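Glutaminase 1 (Escherichia coli, PDB 1U60) catalyses the hydrolysis of L-glutamine to L-glutamate and ammonium. Local coordinates at residues 70-75 / 121-126; 76-81 / 224-229; 205-210 / 218-223. All blocks are in the same frame, centred on the assembly; numbering follows the deposited sequence.

Contact 1: 70-75 / 121-126; sequences VCTLAL and IATTSL
T124 OG1 donates its proton to A120 O one turn back in its own helix, and from the other helix the methyl CG2 of T72 rests against the same oxygen at 3.7 Å. T123 behaves in the same manner: its OG1 is bonded to G119 O, so the hydroxyls of both neighbouring threonines are spent inside helix 117-126 and methyl groups do most of the touching. The torsions explain this division of labour. In T72, chi1 of -73° places OG1 beside the backbone N and sends CG2 out across the gap, where it lies 3.7 Å from T124 CA and 3.9 Å from T123 CG2. T123 carries the same rotamer, and its CG2 reaches past T72 to the backbone, 3.9 Å from L73 CA.

Threonines thus line the interface of two buried helices, whose segment axes approach to 8.9 Å at 39°, running in roughly the same direction. These are helix 68-80, which begins within the SxxK sequence opened by S66, as in other members of the beta-lactamase clan, and helix 117-126, which begins at N117. Both S66 and N117 are predicted to bind substrate. The predicted substrate-binding Y192, on helix 185-195, has its side chain about 4 Å from that of T124, which places this packing just behind the probable pocket.

Helix 132-147 covers another flank of T72 through I139. Beyond the interface, S125 OG is bonded at 2.6 Å to A122 O and also pairs with Y182 N, which ties the far side of helix 117-126 to the loop before helix 185-195.

Contact 2: 76-81 / 224-229; sequences ALEDVG and RVLQAD
The last turn of helix 68-80 meets the irregular loop that carries the chain from strand 223-224 into helix 231-241, and one carboxylate, that of E78, makes the join. Its OE2 accepts the backbone N-H of Q227 at 2.9 Å from Q227 N, with an N-H...O angle of 162°. The donor comes to the syn side of the carboxylate but 34° out of its plane. A bend at chi2 (-66°) turns the E78 chain across toward the loop, bringing its CG to 4.0 Å from L226 CD2, while OE1 lies 3.6 Å from Q227 CG.

The peptide between L226 and Q227 is held at both ends. As its N-H goes to E78, its carbonyl takes a bond from R224 NH1, 2.9 Å from L226 O and in the plane of the guanidinium; R224 NH1 also binds G215 O. Such a double grip would probably polarise the peptide.

Beneath the polar layer, L226 packs on I142, L146 and I234. N230 ND2 supplies a second donor to E78 OE2, so that a single carboxylate oxygen takes both a main-chain N-H and a side-chain amide of the same connection: a helix side chain bracing an irregular loop just ahead of helix 231-241.

Contact 3: 205-210 / 218-223; sequences LATLGA and NPLTHK
T207, on helix 202-213, presses its methyl against the side-chain amide of N218, which ends the first strand of a short beta-hairpin and starts an Asx turn at its tip. T207 CG2 is 3.7 Å from N218 ND2 and 3.9 Å from N218 OD1, so it meets both ends of the amide about equally. On the same threonine, OG1 is approached by a methyl of the turn, L220 CD1, at 3.5 Å. One helical turn further on, A210 CB packs on the proline ring, 3.8 Å from P219 CG. The hairpin tip thus offers one amide, one ring and one methyl to a helix surface of small residues.

Behind this first layer, the polar atoms have partners of their own. T207 OG1 bonds to I203 O, a turn earlier, which leaves CG2 to face the hairpin. On the helix side, V46 of strand 42-47 packs against both T207 and A210.

N218 is held from both ends of its amide. Its CG stands anti to the backbone N (chi1 -179°), and from there OD1 takes L220 N at 2.8 Å in the carbonyl plane and T221 N at 3.2 Å from 62° above that plane. ND2 is bonded to Q145 O of helix 132-147, linking the turn to the helical part of the molecule. The two strands pair through N218 N and K223 O, 2.9 Å apart, and H222 and K223 face N218 as a G1 beta bulge. H222 has left-handed backbone angles, and P219 O sits 3.6 Å above its ring plane, offset toward the rim.

How the contacts relate
From the N terminus, helix 68-80 supplies the first halves of contacts 1 and 2 in succession. Contact 1 closes its loop at 121-126, after contact 2 has opened, so the two loops cross; contact 2 closes only at 224-229, and its long loop encloses the short one of contact 3, whose second segment runs straight into 224-229. Contacts 1 and 2 also touch, T123 CG2 lying 3.7 Å from A76 CB and A74 CB 3.9 Å from L226 CD2, whereas contact 1 meets contact 3 through C71 SG and L208 CD2, 4.1 Å apart. Together they tie helix 68-80 to helix 117-126, to the hairpin's exit and, through C71 and L208, to helix 202-213 beside the five-stranded sheet.

Contact 1: 70-75 / 121-126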
ATOM      1  N   VAL A  70      10.073  -8.449   9.208  1.00  8.07           N
ATOM      2  CA  VAL A  70      10.693  -7.258   8.610  1.00  8.23           C
ATOM      3  C   VAL A  70      12.207  -7.493   8.616  1.00  8.40           C
ATOM      4  O   VAL A  70      12.915  -7.158   7.643  1.00  8.70           O
ATOM      5  CB  VAL A  70      10.298  -5.985   9.380  1.00  7.25           C
ATOM      6  CG1 VAL A  70      11.133  -4.798   8.928  1.00 10.36           C
ATOM      7  CG2 VAL A  70       8.831  -5.718   9.241  1.00  9.31           C
ATOM      8  N   CYS A  71      12.719  -8.033   9.724  1.00  8.44           N
ATOM      9  CA  CYS A  71      14.169  -8.204   9.843  1.00  9.37           C
ATOM     10  C   CYS A  71      14.711  -9.256   8.864  1.00  9.34           C
ATOM     11  O   CYS A  71      15.761  -9.093   8.273  1.00  7.85           O
ATOM     12  CB  CYS A  71      14.577  -8.603  11.254  1.00  9.99           C
ATOM     13  SG  CYS A  71      13.939  -7.514  12.578  1.00 13.07           S
ATOM     14  N   THR A  72      13.987 -10.357   8.697  1.00  7.82           N
ATOM     15  CA  THR A  72      14.484 -11.388   7.805  1.00  8.00           C
ATOM     16  C   THR A  72      14.356 -10.932   6.362  1.00  8.71           C
ATOM     17  O   THR A  72      15.211 -11.284   5.482  1.00  9.19           O
ATOM     18  CB  THR A  72      13.721 -12.694   8.117  1.00  9.33           C
ATOM     19  OG1 THR A  72      14.218 -13.200   9.388  1.00  7.80           O
ATOM     20  CG2 THR A  72      13.965 -13.774   7.046  1.00  9.61           C
ATOM     21  N   LEU A  73      13.292 -10.177   6.066  1.00  7.31           N
ATOM     22  CA  LEU A  73      13.164  -9.575   4.754  1.00  7.47           C
ATOM     23  C   LEU A  73      14.393  -8.703   4.480  1.00  6.29           C
ATOM     24  O   LEU A  73      14.941  -8.681   3.370  1.00  7.52           O
ATOM     25  CB  LEU A  73      11.881  -8.745   4.669  1.00  7.03           C
ATOM     26  CG  LEU A  73      11.698  -7.882   3.435  1.00  7.38           C
ATOM     27  CD1 LEU A  73      11.845  -8.791   2.170  1.00 10.59           C
ATOM     28  CD2 LEU A  73      10.390  -7.107   3.423  1.00  9.89           C
ATOM     29  N   ALA A  74      14.757  -7.884   5.463  1.00  6.02           N
ATOM     30  CA  ALA A  74      15.898  -6.973   5.279  1.00  6.37           C
ATOM     31  C   ALA A  74      17.157  -7.791   4.939  1.00  6.91           C
ATOM     32  O   ALA A  74      17.893  -7.480   3.995  1.00  6.86           O
ATOM     33  CB  ALA A  74      16.086  -6.151   6.470  1.00  7.53           C
ATOM     34  N   LEU A  75      17.363  -8.901   5.656  1.00  7.44           N
ATOM     35  CA  LEU A  75      18.505  -9.762   5.368  1.00  8.57           C
ATOM     36  C   LEU A  75      18.434 -10.400   3.983  1.00  9.65           C
ATOM     37  O   LEU A  75      19.438 -10.489   3.269  1.00 11.13           O
ATOM     38  CB  LEU A  75      18.656 -10.819   6.476  1.00  8.72           C
ATOM     39  CG  LEU A  75      19.884 -11.685   6.360  1.00 10.89           C
ATOM     40  CD1 LEU A  75      21.169 -10.863   6.252  1.00 12.78           C
ATOM     41  CD2 LEU A  75      19.904 -12.607   7.533  1.00 11.65           C
ATOM     42  N   ILE A 121       8.001 -17.514   5.861  1.00  8.80           N
ATOM     43  CA  ILE A 121       8.689 -18.806   5.939  1.00  7.31           C
ATOM     44  C   ILE A 121       9.564 -19.024   4.698  1.00  8.63           C
ATOM     45  O   ILE A 121      10.711 -19.488   4.799  1.00  6.64           O
ATOM     46  CB  ILE A 121       7.675 -19.949   6.144  1.00  7.93           C
ATOM     47  CG1 ILE A 121       7.061 -19.848   7.543  1.00  8.13           C
ATOM     48  CG2 ILE A 121       8.359 -21.315   6.009  1.00  8.80           C
ATOM     49  CD1 ILE A 121       5.778 -20.646   7.761  1.00  8.73           C
ATOM     50  N   ALA A 122       9.059 -18.617   3.548  1.00  7.93           N
ATOM     51  CA  ALA A 122       9.820 -18.651   2.274  1.00  8.35           C
ATOM     52  C   ALA A 122      11.009 -17.698   2.297  1.00  8.73           C
ATOM     53  O   ALA A 122      12.118 -18.079   1.831  1.00  8.95           O
ATOM     54  CB  ALA A 122       8.944 -18.387   1.123  1.00 10.35           C
ATOM     55  N   THR A 123      10.837 -16.519   2.908  1.00  7.25           N
ATOM     56  CA  THR A 123      11.920 -15.524   2.998  1.00  7.54           C
ATOM     57  C   THR A 123      13.012 -16.077   3.969  1.00  6.51           C
ATOM     58  O   THR A 123      14.210 -15.987   3.704  1.00  8.65           O
ATOM     59  CB  THR A 123      11.385 -14.209   3.443  1.00  6.89           C
ATOM     60  OG1 THR A 123      10.330 -13.763   2.529  1.00  8.61           O
ATOM     61  CG2 THR A 123      12.484 -13.135   3.441  1.00  8.63           C
ATOM     62  N   THR A 124      12.605 -16.646   5.106  1.00  7.89           N
ATOM     63  CA  THR A 124      13.545 -17.300   6.003  1.00  8.59           C
ATOM     64  C   THR A 124      14.353 -18.381   5.269  1.00  8.47           C
ATOM     65  O   THR A 124      15.552 -18.491   5.495  1.00  9.21           O
ATOM     66  CB  THR A 124      12.777 -17.890   7.190  1.00  9.34           C
ATOM     67  OG1 THR A 124      12.214 -16.845   7.987  1.00  8.30           O
ATOM     68  CG2 THR A 124      13.688 -18.654   8.152  1.00  8.60           C
ATOM     69  N   SER A 125      13.726 -19.123   4.364  1.00  8.75           N
ATOM     70  CA  SER A 125      14.394 -20.184   3.613  1.00  9.72           C
ATOM     71  C   SER A 125      15.335 -19.671   2.517  1.00 10.55           C
ATOM     72  O   SER A 125      16.194 -20.439   2.039  1.00 11.91           O
ATOM     73  CB  SER A 125      13.353 -21.118   2.938  1.00  8.71           C
ATOM     74  OG  SER A 125      12.833 -20.576   1.715  1.00  8.66           O
ATOM     75  N   LEU A 126      15.132 -18.422   2.113  1.00 10.49           N
ATOM     76  CA  LEU A 126      15.888 -17.723   1.050  1.00 10.65           C
ATOM     77  C   LEU A 126      17.223 -17.151   1.511  1.00 11.58           C
ATOM     78  O   LEU A 126      18.100 -16.931   0.673  1.00 12.27           O
ATOM     79  CB  LEU A 126      15.025 -16.593   0.454  1.00 12.31           C
ATOM     80  CG  LEU A 126      15.477 -15.842  -0.801  1.00 11.39           C
ATOM     81  CD1 LEU A 126      15.874 -16.777  -1.928  1.00 13.64           C
ATOM     82  CD2 LEU A 126      14.408 -14.855  -1.255  1.00 14.45           C
TER

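Contact 2: 76-81 / 224-229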
ATOM      1  N   ALA A  76      17.243 -10.842   3.579  1.00  8.47           N
ATOM      2  CA  ALA A  76      17.109 -11.492   2.270  1.00  8.73           C
ATOM      3  C   ALA A  76      17.458 -10.496   1.185  1.00  8.22           C
ATOM      4  O   ALA A  76      18.106 -10.832   0.187  1.00  8.27           O
ATOM      5  CB  ALA A  76      15.728 -11.984   2.055  1.00  8.89           C
ATOM      6  N   LEU A  77      17.044  -9.246   1.355  1.00  9.00           N
ATOM      7  CA  LEU A  77      17.382  -8.223   0.374  1.00  8.96           C
ATOM      8  C   LEU A  77      18.889  -7.987   0.283  1.00  9.66           C
ATOM      9  O   LEU A  77      19.446  -7.849  -0.819  1.00 11.63           O
ATOM     10  CB  LEU A  77      16.631  -6.910   0.637  1.00  9.22           C
ATOM     11  CG  LEU A  77      15.112  -6.866   0.377  1.00  9.22           C
ATOM     12  CD1 LEU A  77      14.503  -5.706   1.110  1.00 10.43           C
ATOM     13  CD2 LEU A  77      14.827  -6.797  -1.121  1.00 10.22           C
ATOM     14  N   GLU A  78      19.578  -7.999   1.411  1.00  9.21           N
ATOM     15  CA  GLU A  78      21.018  -7.820   1.421  1.00 10.76           C
ATOM     16  C   GLU A  78      21.687  -9.022   0.767  1.00  9.80           C
ATOM     17  O   GLU A  78      22.659  -8.854   0.001  1.00 10.49           O
ATOM     18  CB  GLU A  78      21.571  -7.665   2.847  1.00 10.70           C
ATOM     19  CG  GLU A  78      21.095  -6.424   3.589  1.00 13.06           C
ATOM     20  CD  GLU A  78      21.599  -5.142   2.943  1.00 15.44           C
ATOM     21  OE1 GLU A  78      22.801  -5.098   2.564  1.00 18.27           O
ATOM     22  OE2 GLU A  78      20.809  -4.200   2.761  1.00 13.93           O
ATOM     23  N   ASP A  79      21.153 -10.216   1.020  1.00 10.90           N
ATOM     24  CA  ASP A  79      21.714 -11.469   0.478  1.00 10.51           C
ATOM     25  C   ASP A  79      21.503 -11.686  -1.012  1.00 11.73           C
ATOM     26  O   ASP A  79      22.450 -12.024  -1.720  1.00 13.05           O
ATOM     27  CB  ASP A  79      21.147 -12.680   1.184  1.00 12.43           C
ATOM     28  CG  ASP A  79      21.771 -12.940   2.538  1.00 11.05           C
ATOM     29  OD1 ASP A  79      22.678 -12.191   3.003  1.00 12.79           O
ATOM     30  OD2 ASP A  79      21.325 -13.865   3.247  1.00 12.53           O
ATOM     31  N   VAL A  80      20.268 -11.497  -1.517  1.00 11.50           N
ATOM     32  CA  VAL A  80      19.936 -11.891  -2.889  1.00 11.52           C
ATOM     33  C   VAL A  80      19.413 -10.740  -3.774  1.00 11.38           C
ATOM     34  O   VAL A  80      19.346 -10.884  -4.979  1.00 11.08           O
ATOM     35  CB  VAL A  80      18.954 -13.096  -2.924  1.00 11.13           C
ATOM     36  CG1 VAL A  80      19.521 -14.292  -2.151  1.00 12.29           C
ATOM     37  CG2 VAL A  80      17.524 -12.720  -2.402  1.00 10.91           C
ATOM     38  N   GLY A  81      19.091  -9.599  -3.163  1.00 11.26           N
ATOM     39  CA  GLY A  81      18.710  -8.374  -3.854  1.00 10.52           C
ATOM     40  C   GLY A  81      17.215  -8.305  -4.121  1.00 10.38           C
ATOM     41  O   GLY A  81      16.524  -9.320  -3.976  1.00  9.65           O
ATOM     42  N   ARG A 224      26.067   1.288   9.779  1.00 10.02           N
ATOM     43  CA  ARG A 224      25.260   0.949   8.617  1.00  9.74           C
ATOM     44  C   ARG A 224      25.005  -0.535   8.606  1.00  9.51           C
ATOM     45  O   ARG A 224      25.942  -1.317   8.533  1.00 12.41           O
ATOM     46  CB  ARG A 224      25.890   1.358   7.277  1.00  8.97           C
ATOM     47  CG  ARG A 224      24.983   0.900   6.121  1.00  8.93           C
ATOM     48  CD  ARG A 224      25.279   1.468   4.762  1.00 10.97           C
ATOM     49  NE  ARG A 224      25.136   2.895   4.743  1.00 10.78           N
ATOM     50  CZ  ARG A 224      23.986   3.517   4.631  1.00  9.54           C
ATOM     51  NH1 ARG A 224      22.834   2.836   4.570  1.00 10.27           N
ATOM     52  NH2 ARG A 224      23.936   4.826   4.642  1.00 14.38           N
ATOM     53  N   VAL A 225      23.739  -0.930   8.726  1.00  8.08           N
ATOM     54  CA  VAL A 225      23.310  -2.324   8.743  1.00  9.57           C
ATOM     55  C   VAL A 225      22.774  -2.724   7.376  1.00  9.76           C
ATOM     56  O   VAL A 225      22.984  -3.824   6.954  1.00 11.41           O
ATOM     57  CB  VAL A 225      22.183  -2.528   9.787  1.00  9.15           C
ATOM     58  CG1 VAL A 225      21.685  -3.951   9.852  1.00  9.19           C
ATOM     59  CG2 VAL A 225      22.616  -2.076  11.103  1.00 12.65           C
ATOM     60  N   LEU A 226      22.003  -1.846   6.726  1.00  8.60           N
ATOM     61  CA  LEU A 226      21.428  -2.126   5.423  1.00  8.56           C
ATOM     62  C   LEU A 226      21.888  -1.124   4.353  1.00  9.30           C
ATOM     63  O   LEU A 226      22.158   0.015   4.678  1.00 10.01           O
ATOM     64  CB  LEU A 226      19.904  -2.044   5.516  1.00  9.31           C
ATOM     65  CG  LEU A 226      19.253  -2.807   6.668  1.00  7.87           C
ATOM     66  CD1 LEU A 226      17.727  -2.524   6.662  1.00 10.32           C
ATOM     67  CD2 LEU A 226      19.528  -4.330   6.588  1.00 12.75           C
ATOM     68  N   GLN A 227      21.851  -1.520   3.086  1.00 10.54           N
ATOM     69  CA  GLN A 227      22.078  -0.585   2.019  1.00 10.35           C
ATOM     70  C   GLN A 227      20.883   0.325   1.925  1.00 10.92           C
ATOM     71  O   GLN A 227      19.759  -0.160   1.951  1.00 10.04           O
ATOM     72  CB  GLN A 227      22.256  -1.294   0.690  1.00 11.76           C
ATOM     73  CG  GLN A 227      23.476  -2.178   0.655  1.00 16.11           C
ATOM     74  CD  GLN A 227      23.427  -3.135  -0.523  1.00 21.86           C
ATOM     75  OE1 GLN A 227      23.201  -4.353  -0.350  1.00 28.30           O
ATOM     76  NE2 GLN A 227      23.572  -2.585  -1.711  1.00 22.46           N
ATOM     77  N   ALA A 228      21.126   1.614   1.788  1.00 10.84           N
ATOM     78  CA  ALA A 228      20.050   2.579   1.649  1.00 11.99           C
ATOM     79  C   ALA A 228      19.037   2.205   0.563  1.00 11.61           C
ATOM     80  O   ALA A 228      17.814   2.396   0.740  1.00 12.25           O
ATOM     81  CB  ALA A 228      20.633   3.963   1.398  1.00 12.02           C
ATOM     82  N   ASP A 229      19.529   1.676  -0.563  1.00 12.37           N
ATOM     83  CA  ASP A 229      18.674   1.408  -1.716  1.00 14.00           C
ATOM     84  C   ASP A 229      17.729   0.241  -1.439  1.00 12.56           C
ATOM     85  O   ASP A 229      16.763   0.073  -2.150  1.00 12.71           O
ATOM     86  CB  ASP A 229      19.491   1.083  -2.968  1.00 15.56           C
ATOM     87  CG  ASP A 229      20.127   2.311  -3.598  1.00 22.37           C
ATOM     88  OD1 ASP A 229      19.670   3.481  -3.392  1.00 29.91           O
ATOM     89  OD2 ASP A 229      21.096   2.179  -4.359  1.00 30.27           O
TER

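Contact 3: 205-210 / 218-223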
ATOM      1  N   LEU A 205      12.107  -1.737  19.589  1.00  7.51           N
ATOM      2  CA  LEU A 205      11.233  -1.742  18.405  1.00  7.61           C
ATOM      3  C   LEU A 205      11.304  -0.443  17.636  1.00  7.35           C
ATOM      4  O   LEU A 205      11.413  -0.452  16.407  1.00  7.02           O
ATOM      5  CB  LEU A 205       9.819  -2.107  18.786  1.00  7.89           C
ATOM      6  CG  LEU A 205       8.765  -2.192  17.689  1.00  8.51           C
ATOM      7  CD1 LEU A 205       9.260  -3.178  16.613  1.00 10.38           C
ATOM      8  CD2 LEU A 205       7.408  -2.629  18.199  1.00  8.76           C
ATOM      9  N   ALA A 206      11.243   0.675  18.344  1.00  7.85           N
ATOM     10  CA  ALA A 206      11.396   1.980  17.727  1.00  8.06           C
ATOM     11  C   ALA A 206      12.738   2.162  17.073  1.00  8.09           C
ATOM     12  O   ALA A 206      12.848   2.858  16.080  1.00  8.39           O
ATOM     13  CB  ALA A 206      11.110   3.117  18.717  1.00  9.17           C
ATOM     14  N   THR A 207      13.775   1.501  17.612  1.00  7.36           N
ATOM     15  CA  THR A 207      15.090   1.532  17.007  1.00  8.21           C
ATOM     16  C   THR A 207      15.133   0.824  15.655  1.00  7.62           C
ATOM     17  O   THR A 207      15.754   1.315  14.728  1.00  8.41           O
ATOM     18  CB  THR A 207      16.100   0.905  17.970  1.00  6.69           C
ATOM     19  OG1 THR A 207      16.137   1.646  19.203  1.00  9.22           O
ATOM     20  CG2 THR A 207      17.483   0.994  17.380  1.00  9.72           C
ATOM     21  N   LEU A 208      14.479  -0.343  15.551  1.00  8.56           N
ATOM     22  CA  LEU A 208      14.302  -1.015  14.259  1.00  7.07           C
ATOM     23  C   LEU A 208      13.702  -0.014  13.280  1.00  8.32           C
ATOM     24  O   LEU A 208      14.214   0.136  12.158  1.00  8.48           O
ATOM     25  CB  LEU A 208      13.404  -2.223  14.406  1.00  6.96           C
ATOM     26  CG  LEU A 208      12.815  -2.866  13.112  1.00  9.58           C
ATOM     27  CD1 LEU A 208      13.893  -3.292  12.117  1.00 12.36           C
ATOM     28  CD2 LEU A 208      11.919  -4.035  13.417  1.00 10.68           C
ATOM     29  N   GLY A 209      12.661   0.687  13.702  1.00  7.29           N
ATOM     30  CA  GLY A 209      12.061   1.726  12.867  1.00  7.66           C
ATOM     31  C   GLY A 209      13.012   2.843  12.459  1.00  8.46           C
ATOM     32  O   GLY A 209      12.991   3.283  11.312  1.00  9.79           O
ATOM     33  N   ALA A 210      13.835   3.299  13.410  1.00  8.38           N
ATOM     34  CA  ALA A 210      14.744   4.380  13.197  1.00  7.72           C
ATOM     35  C   ALA A 210      15.893   3.959  12.262  1.00  7.19           C
ATOM     36  O   ALA A 210      16.359   4.748  11.460  1.00  8.16           O
ATOM     37  CB  ALA A 210      15.284   4.883  14.481  1.00  7.78           C
ATOM     38  N   ASN A 218      21.704   2.314  11.886  1.00 10.17           N
ATOM     39  CA  ASN A 218      21.213   2.302  13.277  1.00  8.87           C
ATOM     40  C   ASN A 218      21.764   3.544  13.998  1.00 10.80           C
ATOM     41  O   ASN A 218      22.991   3.688  14.146  1.00  9.08           O
ATOM     42  CB  ASN A 218      21.619   1.006  14.002  1.00  9.46           C
ATOM     43  CG  ASN A 218      21.090   0.975  15.437  1.00  7.43           C
ATOM     44  OD1 ASN A 218      21.071   2.006  16.130  1.00  9.10           O
ATOM     45  ND2 ASN A 218      20.669  -0.205  15.901  1.00  8.39           N
ATOM     46  N   PRO A 219      20.892   4.495  14.343  1.00 10.87           N
ATOM     47  CA  PRO A 219      21.376   5.782  14.875  1.00 11.44           C
ATOM     48  C   PRO A 219      21.886   5.685  16.318  1.00 10.75           C
ATOM     49  O   PRO A 219      22.456   6.662  16.818  1.00 11.75           O
ATOM     50  CB  PRO A 219      20.158   6.707  14.719  1.00 12.12           C
ATOM     51  CG  PRO A 219      18.951   5.778  14.905  1.00 12.22           C
ATOM     52  CD  PRO A 219      19.406   4.453  14.297  1.00 11.60           C
ATOM     53  N   LEU A 220      21.694   4.549  17.004  1.00 10.29           N
ATOM     54  CA  LEU A 220      22.178   4.400  18.372  1.00 10.71           C
ATOM     55  C   LEU A 220      23.558   3.764  18.407  1.00 10.50           C
ATOM     56  O   LEU A 220      24.355   4.083  19.277  1.00 11.39           O
ATOM     57  CB  LEU A 220      21.218   3.592  19.249  1.00 10.20           C
ATOM     58  CG  LEU A 220      19.816   4.207  19.356  1.00 11.45           C
ATOM     59  CD1 LEU A 220      18.958   3.388  20.322  1.00 12.63           C
ATOM     60  CD2 LEU A 220      19.769   5.702  19.709  1.00 12.18           C
ATOM     61  N   THR A 221      23.832   2.870  17.455  1.00  9.67           N
ATOM     62  CA  THR A 221      25.122   2.204  17.371  1.00 10.08           C
ATOM     63  C   THR A 221      25.972   2.864  16.282  1.00  9.44           C
ATOM     64  O   THR A 221      27.101   2.448  16.111  1.00  9.06           O
ATOM     65  CB  THR A 221      24.966   0.704  17.037  1.00 10.67           C
ATOM     66  OG1 THR A 221      24.213   0.549  15.815  1.00  9.12           O
ATOM     67  CG2 THR A 221      24.128  -0.006  18.082  1.00 13.01           C
ATOM     68  N   HIS A 222      25.404   3.811  15.515  1.00  9.08           N
ATOM     69  CA  HIS A 222      26.134   4.560  14.463  1.00 10.29           C
ATOM     70  C   HIS A 222      26.784   3.573  13.512  1.00 11.35           C
ATOM     71  O   HIS A 222      28.017   3.618  13.273  1.00 10.12           O
ATOM     72  CB  HIS A 222      27.223   5.493  15.063  1.00 10.01           C
ATOM     73  CG  HIS A 222      26.736   6.321  16.211  1.00 11.62           C
ATOM     74  ND1 HIS A 222      26.843   5.914  17.523  1.00 14.75           N
ATOM     75  CD2 HIS A 222      26.123   7.530  16.246  1.00 16.99           C
ATOM     76  CE1 HIS A 222      26.288   6.821  18.313  1.00 16.96           C
ATOM     77  NE2 HIS A 222      25.860   7.817  17.564  1.00 15.13           N
ATOM     78  N   LYS A 223      25.978   2.664  13.006  1.00 11.23           N
ATOM     79  CA  LYS A 223      26.461   1.570  12.160  1.00 12.42           C
ATOM     80  C   LYS A 223      25.512   1.361  10.992  1.00 11.48           C
ATOM     81  O   LYS A 223      24.291   1.238  11.202  1.00  9.05           O
ATOM     82  CB  LYS A 223      26.534   0.274  12.938  1.00 14.73           C
ATOM     83  CG  LYS A 223      27.232  -0.887  12.186  1.00 19.49           C
ATOM     84  CD  LYS A 223      27.854  -1.894  13.174  1.00 27.47           C
ATOM     85  CE  LYS A 223      28.812  -2.816  12.448  1.00 28.87           C
ATOM     86  NZ  LYS A 223      28.694  -4.245  12.883  1.00 31.40           N
TER